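PDB 6VZ6: cytochrome b5-domain protein from Methanococcoides burtonii, which binds heme b with two axial protein ligands in a cytochrome b5 domain and is probably an electron carrier, as many cytochrome b5 proteins are. Local coordinates for residues 35-38 / 43-46; 21-26 / 65-70; 40-43 / 47-50. All blocks are in the same frame, centred on the assembly; numbering follows the deposited sequence. Where two conformers were deposited one is given.

After strand 3-5 and helix 7-12 the chain supplies strand 22-25, one of the two outermost strands of the four-stranded sheet, and residues 65-70 come back to it beside the heme in interaction 2, closing the longest loop of the three. Interactions 1 and 3 both lie within that loop. Turn 35-38 meets 43-46 in interaction 1; the hairpin of interaction 3, strands 42-43 and 47-48, starts within that smaller loop and closes beyond it, so the two overlap at H43, an axial ligand of the heme iron. W38 of interaction 1 packs on F23 and C21 of interaction 2, and all three contacts touch the heme.

Interaction 1 of 3, residues 35-38 / 43-46; sequences SMLW and HQGM. With HEM (protoporphyrin IX containing Fe), chain B.
H43 lies across from L37 and W38, and its NE2 binds the heme iron at 2.1 Å; H62 supplies the other axial ligand of this bis-histidine site of the cytochrome b5 fold. With CG anti to the backbone N (chi1 -173°), the imidazole reaches from its strand to the porphyrin. Its ND1 gives its hydrogen to the carbonyl O of L37 over 2.9 Å in a nearly straight bond (173°). The acceptor is in the imidazole plane, whereas the donor stands above the carbonyl plane of L37. This bond fixes the rotation of the ring about its iron-nitrogen axis and would probably raise the electron density that the imidazole offers the metal. The indole of W38 lies almost parallel to the imidazole, its five-membered ring in an offset stack with centroids 4.1 Å apart, while CB of H43 sits over the six-membered ring in a CH-pi contact. Next, Q44 bends at chi2 (-69°) and lays its CG over the opposite imidazole face, 3.5 Å from CHB of the heme. Q44 N and NE2 both donate to one water, which in turn donates to L37 O, giving that carbonyl a second partner. At the start of the type I turn 35-38, S35 OG accepts from L37 N in an ST turn. The same hydroxyl donates to the heme propionate, with S35 OG 2.6 Å from heme O1D.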
loop_
_atom_site.group_PDB
_atom_site.type_symbol
_atom_site.label_atom_id
_atom_site.label_comp_id
_atom_site.label_asym_id
_atom_site.label_seq_id
_atom_site.Cartn_x
_atom_site.Cartn_y
_atom_site.Cartn_z
ATOM N N SER A 35 7.900 5.610 -3.786
ATOM C CA SER A 35 7.702 6.814 -3.008
ATOM C C SER A 35 8.842 7.003 -2.009
ATOM O O SER A 35 9.217 6.080 -1.267
ATOM C CB SER A 35 6.376 6.748 -2.259
ATOM O OG SER A 35 6.354 7.723 -1.220
ATOM N N MET A 36 9.367 8.219 -1.964
ATOM C CA MET A 36 10.359 8.556 -0.954
ATOM C C MET A 36 9.787 8.523 0.453
ATOM O O MET A 36 10.564 8.501 1.406
ATOM C CB MET A 36 10.939 9.952 -1.228
ATOM C CG MET A 36 11.823 10.063 -2.482
ATOM S SD MET A 36 12.635 11.681 -2.661
ATOM C CE MET A 36 11.784 12.685 -1.437
ATOM N N LEU A 37 8.459 8.538 0.616
ATOM C CA LEU A 37 7.847 8.436 1.938
ATOM C C LEU A 37 7.459 7.020 2.325
ATOM O O LEU A 37 6.900 6.817 3.419
ATOM C CB LEU A 37 6.623 9.335 2.029
ATOM C CG LEU A 37 6.869 10.786 1.633
ATOM C CD1 LEU A 37 5.697 11.692 1.841
ATOM C CD2 LEU A 37 8.061 11.330 2.433
ATOM N N TRP A 38 7.758 6.035 1.490
ATOM C CA TRP A 38 7.498 4.637 1.801
ATOM C C TRP A 38 8.782 3.819 1.752
ATOM O O TRP A 38 8.751 2.625 1.462
ATOM C CB TRP A 38 6.443 4.051 0.858
ATOM C CG TRP A 38 5.073 4.517 1.236
ATOM C CD1 TRP A 38 4.465 5.648 0.805
ATOM C CD2 TRP A 38 4.157 3.881 2.139
ATOM N NE1 TRP A 38 3.213 5.761 1.371
ATOM C CE2 TRP A 38 3.006 4.694 2.202
ATOM C CE3 TRP A 38 4.185 2.684 2.878
ATOM C CZ2 TRP A 38 1.907 4.382 3.010
ATOM C CZ3 TRP A 38 3.080 2.373 3.683
ATOM C CH2 TRP A 38 1.955 3.207 3.729
ATOM N N HIS A 43 6.075 4.061 6.573
ATOM C CA HIS A 43 5.519 5.374 6.274
ATOM C C HIS A 43 5.407 6.169 7.570
ATOM O O HIS A 43 4.536 5.889 8.405
ATOM C CB HIS A 43 4.166 5.204 5.603
ATOM C CG HIS A 43 3.560 6.473 5.094
ATOM N ND1 HIS A 43 4.211 7.325 4.231
ATOM C CD2 HIS A 43 2.315 6.987 5.255
ATOM C CE1 HIS A 43 3.410 8.328 3.908
ATOM N NE2 HIS A 43 2.258 8.159 4.539
ATOM N N GLN A 44 6.292 7.149 7.733
ATOM C CA GLN A 44 6.227 8.104 8.839
ATOM C C GLN A 44 6.255 7.438 10.210
ATOM O O GLN A 44 5.680 7.965 11.167
ATOM C CB GLN A 44 4.956 8.965 8.735
ATOM C CG GLN A 44 4.857 9.768 7.446
ATOM C CD GLN A 44 5.889 10.880 7.377
ATOM O OE1 GLN A 44 5.788 11.885 8.097
ATOM N NE2 GLN A 44 6.895 10.701 6.528
ATOM N N GLY A 45 6.878 6.273 10.315
ATOM C CA GLY A 45 7.003 5.584 11.585
ATOM C C GLY A 45 5.722 5.011 12.118
ATOM O O GLY A 45 5.706 4.511 13.243
ATOM N N MET A 46 4.635 5.079 11.349
ATOM C CA MET A 46 3.331 4.669 11.834
ATOM C C MET A 46 2.645 3.637 10.978
ATOM O O MET A 46 1.776 2.940 11.496
ATOM C CB MET A 46 2.397 5.881 11.933
ATOM C CG MET A 46 2.744 6.835 13.095
ATOM S SD MET A 46 1.554 8.122 13.119
ATOM C CE MET A 46 0.078 7.208 13.514
HETATM C CHA HEM B . 1.913 11.339 1.877
HETATM C CHB HEM B . 1.839 11.260 6.650
HETATM C CHC HEM B . -1.084 7.457 6.628
HETATM C CHD HEM B . -0.445 7.150 1.845
HETATM C C1A HEM B . 2.060 11.717 3.174
HETATM C C2A HEM B . 2.624 12.963 3.629
HETATM C C3A HEM B . 2.618 12.922 4.973
HETATM C C4A HEM B . 2.041 11.656 5.371
HETATM C CMA HEM B . 3.092 13.974 5.994
HETATM C CAA HEM B . 3.134 14.066 2.662
HETATM C CBA HEM B . 2.729 15.470 3.074
HETATM C CGA HEM B . 1.332 15.673 2.610
HETATM O O1A HEM B . 1.014 15.055 1.575
HETATM O O2A HEM B . 0.562 16.431 3.270
HETATM C C1B HEM B . 1.046 10.227 7.032
HETATM C C2B HEM B . 0.837 9.906 8.383
HETATM C C3B HEM B . 0.020 8.867 8.446
HETATM C C4B HEM B . -0.284 8.466 7.084
HETATM C CMB HEM B . 1.416 10.690 9.568
HETATM C CAB HEM B . -0.484 8.398 9.826
HETATM C CBB HEM B . -1.764 8.023 9.955
HETATM C C1C HEM B . -1.188 7.051 5.322
HETATM C C2C HEM B . -2.019 5.961 4.831
HETATM C C3C HEM B . -1.829 5.868 3.500
HETATM C C4C HEM B . -0.888 6.907 3.117
HETATM C CMC HEM B . -2.898 5.091 5.748
HETATM C CAC HEM B . -2.418 4.901 2.425
HETATM C CBC HEM B . -3.623 4.369 2.498
HETATM C C1D HEM B . 0.313 8.217 1.437
HETATM C C2D HEM B . 0.858 8.440 0.107
HETATM C C3D HEM B . 1.487 9.611 0.105
HETATM C C4D HEM B . 1.389 10.134 1.444
HETATM C CMD HEM B . 0.671 7.486 -1.099
HETATM C CAD HEM B . 2.240 10.313 -1.057
HETATM C CBD HEM B . 3.653 9.739 -1.119
HETATM C CGD HEM B . 4.518 10.419 -2.161
HETATM O O1D HEM B . 5.652 9.958 -2.409
HETATM O O2D HEM B . 4.042 11.376 -2.805
HETATM N NA HEM B . 1.699 10.950 4.245
HETATM N NB HEM B . 0.377 9.314 6.250
HETATM N NC HEM B . -0.533 7.622 4.245
HETATM N ND HEM B . 0.670 9.267 2.236
HETATM FE FE HEM B . 0.557 9.334 4.234
HETATM O O HOH W 1 8.049 8.157 5.581
#

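Interaction 2 of 3, residues 21-26 / 65-70; sequences CYFAYK and DVLEDF. With HEM (protoporphyrin IX containing Fe), chain B.
L67 branches toward two aromatic rings of strand 22-25 and meets them differently. CD1 comes over a face of the Y25 ring and is closest to CD2, at 3.3 Å. CD2 lies instead near the plane of the F23 ring, at its edge, 3.4 Å from CZ. The isobutyl group therefore uses one methyl against a face and the other against a rim, and the two rings, two residues apart on the same strand, are bridged by a single side chain. The F23 ring is set by chi1 of 56°, which puts CG between the backbone N and the carbonyl carbon and turns the ring to present a face to the heme: vinyl carbon CAC stands over it, offset toward the rim, 3.7 Å from CZ.

These contacts form part of the hydrophobic heme pocket of the cytochrome b5 fold, in which an edge strand of the sheet and the loop ahead of strand 72-76 meet beside the porphyrin. Were F23 replaced by an alanine, L67 CD2 and the heme vinyl carbon CAC would probably lose the ring they share, and the W38 indole some of its packing.

Y25 extends its ring toward L67, CG anti to the backbone N (chi1 178°). K26 CG covers the opposite face from L67 CD1, over its centre, while Y25 OH hydrogen-bonds D64 OD2, with K26 NZ a weak second partner. On the loop, L67 also brings CD2 to 3.8 Å from the heme methyl CMD, and its neighbour V66 lays CG2 3.7 Å from C2D of the same pyrrole. F70, which ends the type I turn begun by L67, directs its ring edge at the propionate, with CZ 3.6 Å from O1D.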
loop_
_atom_site.group_PDB
_atom_site.type_symbol
_atom_site.label_atom_id
_atom_site.label_comp_id
_atom_site.label_asym_id
_atom_site.label_seq_id
_atom_site.Cartn_x
_atom_site.Cartn_y
_atom_site.Cartn_z
ATOM N N CYS A 21 6.623 -2.577 -2.187
ATOM C CA CYS A 21 5.753 -2.033 -1.146
ATOM C C CYS A 21 4.374 -1.741 -1.736
ATOM O O CYS A 21 4.192 -0.764 -2.477
ATOM C CB CYS A 21 6.346 -0.781 -0.510
ATOM S SG CYS A 21 5.378 -0.271 0.989
ATOM N N TYR A 22 3.429 -2.646 -1.441
ATOM C CA TYR A 22 2.024 -2.529 -1.823
ATOM C C TYR A 22 1.191 -2.238 -0.587
ATOM O O TYR A 22 1.597 -2.583 0.526
ATOM C CB TYR A 22 1.487 -3.827 -2.424
ATOM C CG TYR A 22 2.094 -4.246 -3.747
ATOM C CD1 TYR A 22 2.944 -3.401 -4.477
ATOM C CD2 TYR A 22 1.795 -5.479 -4.269
ATOM C CE1 TYR A 22 3.466 -3.814 -5.721
ATOM C CE2 TYR A 22 2.294 -5.885 -5.482
ATOM C CZ TYR A 22 3.130 -5.062 -6.192
ATOM O OH TYR A 22 3.565 -5.559 -7.372
ATOM N N PHE A 23 0.039 -1.593 -0.782
ATOM C CA PHE A 23 -0.994 -1.581 0.253
ATOM C C PHE A 23 -2.365 -1.603 -0.415
ATOM O O PHE A 23 -2.493 -1.444 -1.622
ATOM C CB PHE A 23 -0.859 -0.399 1.242
ATOM C CG PHE A 23 -0.859 0.954 0.610
ATOM C CD1 PHE A 23 -1.998 1.452 0.003
ATOM C CD2 PHE A 23 0.291 1.755 0.649
ATOM C CE1 PHE A 23 -1.995 2.708 -0.595
ATOM C CE2 PHE A 23 0.289 3.022 0.082
ATOM C CZ PHE A 23 -0.848 3.480 -0.569
ATOM N N ALA A 24 -3.400 -1.846 0.369
ATOM C CA ALA A 24 -4.756 -1.787 -0.150
ATOM C C ALA A 24 -5.476 -0.571 0.410
ATOM O O ALA A 24 -5.215 -0.112 1.524
ATOM C CB ALA A 24 -5.523 -3.067 0.165
ATOM N N TYR A 25 -6.343 -0.017 -0.421
ATOM C CA TYR A 25 -7.196 1.098 -0.047
ATOM C C TYR A 25 -8.504 0.950 -0.808
ATOM O O TYR A 25 -8.499 0.975 -2.045
ATOM C CB TYR A 25 -6.532 2.432 -0.360
ATOM C CG TYR A 25 -7.406 3.626 -0.031
ATOM C CD1 TYR A 25 -7.539 4.051 1.267
ATOM C CD2 TYR A 25 -8.095 4.317 -1.022
ATOM C CE1 TYR A 25 -8.311 5.148 1.589
ATOM C CE2 TYR A 25 -8.892 5.432 -0.711
ATOM C CZ TYR A 25 -8.993 5.821 0.619
ATOM O OH TYR A 25 -9.737 6.903 0.990
ATOM N N LYS A 26 -9.606 0.735 -0.072
ATOM C CA LYS A 26 -10.923 0.601 -0.683
ATOM C C LYS A 26 -10.891 -0.377 -1.853
ATOM O O LYS A 26 -11.311 -0.073 -2.968
ATOM C CB LYS A 26 -11.434 1.990 -1.103
ATOM C CG LYS A 26 -11.660 2.888 0.150
ATOM C CD LYS A 26 -12.319 4.212 -0.180
ATOM C CE LYS A 26 -12.753 4.959 1.095
ATOM N NZ LYS A 26 -13.049 6.378 0.815
ATOM N N ASP A 65 -6.302 11.923 -2.126
ATOM C CA ASP A 65 -5.769 12.425 -3.392
ATOM C C ASP A 65 -4.276 12.139 -3.541
ATOM O O ASP A 65 -3.775 12.066 -4.667
ATOM C CB ASP A 65 -6.035 13.930 -3.498
ATOM C CG ASP A 65 -5.346 14.720 -2.396
ATOM O OD1 ASP A 65 -5.532 14.379 -1.204
ATOM O OD2 ASP A 65 -4.620 15.685 -2.714
ATOM N N VAL A 66 -3.565 11.939 -2.430
ATOM C CA VAL A 66 -2.152 11.605 -2.524
ATOM C C VAL A 66 -1.923 10.234 -3.160
ATOM O O VAL A 66 -0.800 9.935 -3.607
ATOM C CB VAL A 66 -1.495 11.676 -1.134
ATOM C CG1 VAL A 66 -1.697 13.050 -0.548
ATOM C CG2 VAL A 66 -2.057 10.611 -0.236
ATOM N N LEU A 67 -2.953 9.384 -3.211
ATOM C CA LEU A 67 -2.815 8.080 -3.858
ATOM C C LEU A 67 -2.829 8.171 -5.381
ATOM O O LEU A 67 -2.378 7.242 -6.061
ATOM C CB LEU A 67 -3.977 7.153 -3.457
ATOM C CG LEU A 67 -4.029 6.755 -1.990
ATOM C CD1 LEU A 67 -5.237 5.879 -1.802
ATOM C CD2 LEU A 67 -2.762 6.055 -1.606
ATOM N N GLU A 68 -3.378 9.242 -5.939
ATOM C CA GLU A 68 -3.687 9.253 -7.363
ATOM C C GLU A 68 -2.460 9.173 -8.229
ATOM O O GLU A 68 -2.552 8.687 -9.357
ATOM C CB GLU A 68 -4.479 10.504 -7.717
ATOM C CG GLU A 68 -5.814 10.532 -6.982
ATOM C CD GLU A 68 -6.766 11.609 -7.498
ATOM O OE1 GLU A 68 -6.409 12.340 -8.452
ATOM O OE2 GLU A 68 -7.866 11.709 -6.933
ATOM N N ASP A 69 -1.318 9.586 -7.718
ATOM C CA ASP A 69 -0.069 9.498 -8.450
ATOM C C ASP A 69 0.544 8.110 -8.455
ATOM O O ASP A 69 1.615 7.959 -9.018
ATOM C CB ASP A 69 0.956 10.484 -7.842
ATOM C CG ASP A 69 0.592 11.959 -8.096
ATOM O OD1 ASP A 69 -0.005 12.273 -9.154
ATOM O OD2 ASP A 69 0.892 12.801 -7.222
ATOM N N PHE A 70 -0.053 7.117 -7.817
ATOM C CA PHE A 70 0.553 5.789 -7.768
ATOM C C PHE A 70 -0.327 4.775 -8.474
ATOM O O PHE A 70 -1.544 4.888 -8.459
ATOM C CB PHE A 70 0.839 5.355 -6.321
ATOM C CG PHE A 70 1.899 6.222 -5.697
ATOM C CD1 PHE A 70 3.252 5.926 -5.880
ATOM C CD2 PHE A 70 1.561 7.398 -5.064
ATOM C CE1 PHE A 70 4.246 6.758 -5.383
ATOM C CE2 PHE A 70 2.555 8.251 -4.560
ATOM C CZ PHE A 70 3.886 7.933 -4.733
HETATM C CHA HEM B . 1.913 11.339 1.877
HETATM C CHB HEM B . 1.839 11.260 6.650
HETATM C CHC HEM B . -1.084 7.457 6.628
HETATM C CHD HEM B . -0.445 7.150 1.845
HETATM C C1A HEM B . 2.060 11.717 3.174
HETATM C C2A HEM B . 2.624 12.963 3.629
HETATM C C3A HEM B . 2.618 12.922 4.973
HETATM C C4A HEM B . 2.041 11.656 5.371
HETATM C CMA HEM B . 3.092 13.974 5.994
HETATM C CAA HEM B . 3.134 14.066 2.662
HETATM C CBA HEM B . 2.729 15.470 3.074
HETATM C CGA HEM B . 1.332 15.673 2.610
HETATM O O1A HEM B . 1.014 15.055 1.575
HETATM O O2A HEM B . 0.562 16.431 3.270
HETATM C C1B HEM B . 1.046 10.227 7.032
HETATM C C2B HEM B . 0.837 9.906 8.383
HETATM C C3B HEM B . 0.020 8.867 8.446
HETATM C C4B HEM B . -0.284 8.466 7.084
HETATM C CMB HEM B . 1.416 10.690 9.568
HETATM C CAB HEM B . -0.484 8.398 9.826
HETATM C CBB HEM B . -1.764 8.023 9.955
HETATM C C1C HEM B . -1.188 7.051 5.322
HETATM C C2C HEM B . -2.019 5.961 4.831
HETATM C C3C HEM B . -1.829 5.868 3.500
HETATM C C4C HEM B . -0.888 6.907 3.117
HETATM C CMC HEM B . -2.898 5.091 5.748
HETATM C CAC HEM B . -2.418 4.901 2.425
HETATM C CBC HEM B . -3.623 4.369 2.498
HETATM C C1D HEM B . 0.313 8.217 1.437
HETATM C C2D HEM B . 0.858 8.440 0.107
HETATM C C3D HEM B . 1.487 9.611 0.105
HETATM C C4D HEM B . 1.389 10.134 1.444
HETATM C CMD HEM B . 0.671 7.486 -1.099
HETATM C CAD HEM B . 2.240 10.313 -1.057
HETATM C CBD HEM B . 3.653 9.739 -1.119
HETATM C CGD HEM B . 4.518 10.419 -2.161
HETATM O O1D HEM B . 5.652 9.958 -2.409
HETATM O O2D HEM B . 4.042 11.376 -2.805
HETATM N NA HEM B . 1.699 10.950 4.245
HETATM N NB HEM B . 0.377 9.314 6.250
HETATM N NC HEM B . -0.533 7.622 4.245
HETATM N ND HEM B . 0.670 9.267 2.236
HETATM FE FE HEM B . 0.557 9.334 4.234
#

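Interaction 3 of 3, residues 40-43 / 47-50; sequences DGDH and HEGG. With HEM (protoporphyrin IX containing Fe), chain B.
H47 has CG anti to the carbonyl carbon (chi1 -44°), which turns its imidazole to the face of the hairpin that also carries the H43 ring. The two rings meet rim to rim, planes at 42°, with CD2 of H43 and CD2 of H47 3.8 Å apart. This is a short antiparallel beta hairpin of the cytochrome b5 domain, strands 42-43 and 47-48, placing H43, the axial ligand, and H47 beside the heme. The modelled H47 NE2 lies 2.2 Å from heme vinyl carbon CAB, too short for a non-bonded contact, so the geometry there is doubtful and could reflect an unmodelled link or a clash. H43 and H47 form the hydrogen-bonded pair: H43 N donates to H47 O over 2.8 Å, and H47 N returns a bond to H43 O of 3.1 Å. Together the two bonds hold the backbone from which the iron ligand projects.

D42 and E48 make the adjoining non-hydrogen-bonded pair, CA atoms 4.8 Å apart, with their side chains on the face away from the heme. In the conformer described here, D42 OD2 forms a salt bridge with K16 NZ. G41 has a positive phi of 74°, easily adopted without a side chain. At this next step G49 N donates to G41 O over 3.2 Å. That carbonyl also receives a CA-H contact, with E48 CA 3.3 Å from G41 O.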
loop_
_atom_site.group_PDB
_atom_site.type_symbol
_atom_site.label_atom_id
_atom_site.label_comp_id
_atom_site.label_asym_id
_atom_site.label_seq_id
_atom_site.Cartn_x
_atom_site.Cartn_y
_atom_site.Cartn_z
ATOM N N ASP A 40 11.691 1.453 2.522
ATOM C CA ASP A 40 11.740 0.219 3.294
ATOM C C ASP A 40 10.366 -0.187 3.800
ATOM O O ASP A 40 10.257 -0.965 4.758
ATOM C CB ASP A 40 12.734 0.347 4.460
ATOM C CG ASP A 40 13.222 -1.005 4.973
ATOM O OD1 ASP A 40 13.537 -1.902 4.143
ATOM O OD2 ASP A 40 13.277 -1.169 6.213
ATOM N N GLY A 41 9.307 0.308 3.154
ATOM C CA GLY A 41 7.957 -0.091 3.507
ATOM C C GLY A 41 7.456 0.514 4.804
ATOM O O GLY A 41 6.514 -0.014 5.399
ATOM N N ASP A 42 8.065 1.605 5.259
ATOM C CA ASP A 42 7.709 2.253 6.518
ATOM C C ASP A 42 7.299 3.686 6.195
ATOM O O ASP A 42 8.084 4.440 5.617
ATOM C CB ASP A 42 8.882 2.225 7.500
ATOM C CG ASP A 42 9.252 0.803 7.971
ATOM O OD1 ASP A 42 8.337 0.013 8.319
ATOM O OD2 ASP A 42 10.471 0.487 8.012
ATOM N N HIS A 43 6.075 4.061 6.573
ATOM C CA HIS A 43 5.519 5.374 6.274
ATOM C C HIS A 43 5.407 6.169 7.570
ATOM O O HIS A 43 4.536 5.889 8.405
ATOM C CB HIS A 43 4.166 5.204 5.603
ATOM C CG HIS A 43 3.560 6.473 5.094
ATOM N ND1 HIS A 43 4.211 7.325 4.231
ATOM C CD2 HIS A 43 2.315 6.987 5.255
ATOM C CE1 HIS A 43 3.410 8.328 3.908
ATOM N NE2 HIS A 43 2.258 8.159 4.539
ATOM N N HIS A 47 2.983 3.518 9.690
ATOM C CA HIS A 47 2.304 2.599 8.798
ATOM C C HIS A 47 3.292 1.743 8.041
ATOM O O HIS A 47 4.410 2.164 7.732
ATOM C CB HIS A 47 1.441 3.373 7.812
ATOM C CG HIS A 47 0.665 4.478 8.452
ATOM N ND1 HIS A 47 -0.523 4.262 9.124
ATOM C CD2 HIS A 47 0.935 5.792 8.586
ATOM C CE1 HIS A 47 -0.974 5.402 9.610
ATOM N NE2 HIS A 47 -0.109 6.346 9.289
ATOM N N GLU A 48 2.851 0.531 7.729
ATOM C CA GLU A 48 3.674 -0.383 6.964
ATOM C C GLU A 48 2.903 -0.938 5.774
ATOM O O GLU A 48 1.678 -1.095 5.807
ATOM C CB GLU A 48 4.177 -1.534 7.837
ATOM C CG GLU A 48 4.397 -1.183 9.298
ATOM C CD GLU A 48 4.571 -2.433 10.174
ATOM O OE1 GLU A 48 4.434 -3.569 9.653
ATOM O OE2 GLU A 48 4.831 -2.276 11.389
ATOM N N GLY A 49 3.641 -1.255 4.713
ATOM C CA GLY A 49 3.060 -1.856 3.544
ATOM C C GLY A 49 2.617 -3.264 3.857
ATOM O O GLY A 49 2.852 -3.803 4.938
ATOM N N GLY A 50 1.965 -3.878 2.865
ATOM C CA GLY A 50 1.481 -5.243 2.964
ATOM C C GLY A 50 0.102 -5.417 3.576
ATOM O O GLY A 50 -0.322 -6.564 3.797
HETATM C CHA HEM B . 1.913 11.339 1.877
HETATM C CHB HEM B . 1.839 11.260 6.650
HETATM C CHC HEM B . -1.084 7.457 6.628
HETATM C CHD HEM B . -0.445 7.150 1.845
HETATM C C1A HEM B . 2.060 11.717 3.174
HETATM C C2A HEM B . 2.624 12.963 3.629
HETATM C C3A HEM B . 2.618 12.922 4.973
HETATM C C4A HEM B . 2.041 11.656 5.371
HETATM C CMA HEM B . 3.092 13.974 5.994
HETATM C CAA HEM B . 3.134 14.066 2.662
HETATM C CBA HEM B . 2.729 15.470 3.074
HETATM C CGA HEM B . 1.332 15.673 2.610
HETATM O O1A HEM B . 1.014 15.055 1.575
HETATM O O2A HEM B . 0.562 16.431 3.270
HETATM C C1B HEM B . 1.046 10.227 7.032
HETATM C C2B HEM B . 0.837 9.906 8.383
HETATM C C3B HEM B . 0.020 8.867 8.446
HETATM C C4B HEM B . -0.284 8.466 7.084
HETATM C CMB HEM B . 1.416 10.690 9.568
HETATM C CAB HEM B . -0.484 8.398 9.826
HETATM C CBB HEM B . -1.764 8.023 9.955
HETATM C C1C HEM B . -1.188 7.051 5.322
HETATM C C2C HEM B . -2.019 5.961 4.831
HETATM C C3C HEM B . -1.829 5.868 3.500
HETATM C C4C HEM B . -0.888 6.907 3.117
HETATM C CMC HEM B . -2.898 5.091 5.748
HETATM C CAC HEM B . -2.418 4.901 2.425
HETATM C CBC HEM B . -3.623 4.369 2.498
HETATM C C1D HEM B . 0.313 8.217 1.437
HETATM C C2D HEM B . 0.858 8.440 0.107
HETATM C C3D HEM B . 1.487 9.611 0.105
HETATM C C4D HEM B . 1.389 10.134 1.444
HETATM C CMD HEM B . 0.671 7.486 -1.099
HETATM C CAD HEM B . 2.240 10.313 -1.057
HETATM C CBD HEM B . 3.653 9.739 -1.119
HETATM C CGD HEM B . 4.518 10.419 -2.161
HETATM O O1D HEM B . 5.652 9.958 -2.409
HETATM O O2D HEM B . 4.042 11.376 -2.805
HETATM N NA HEM B . 1.699 10.950 4.245
HETATM N NB HEM B . 0.377 9.314 6.250
HETATM N NC HEM B . -0.533 7.622 4.245
HETATM N ND HEM B . 0.670 9.267 2.236
HETATM FE FE HEM B . 0.557 9.334 4.234
#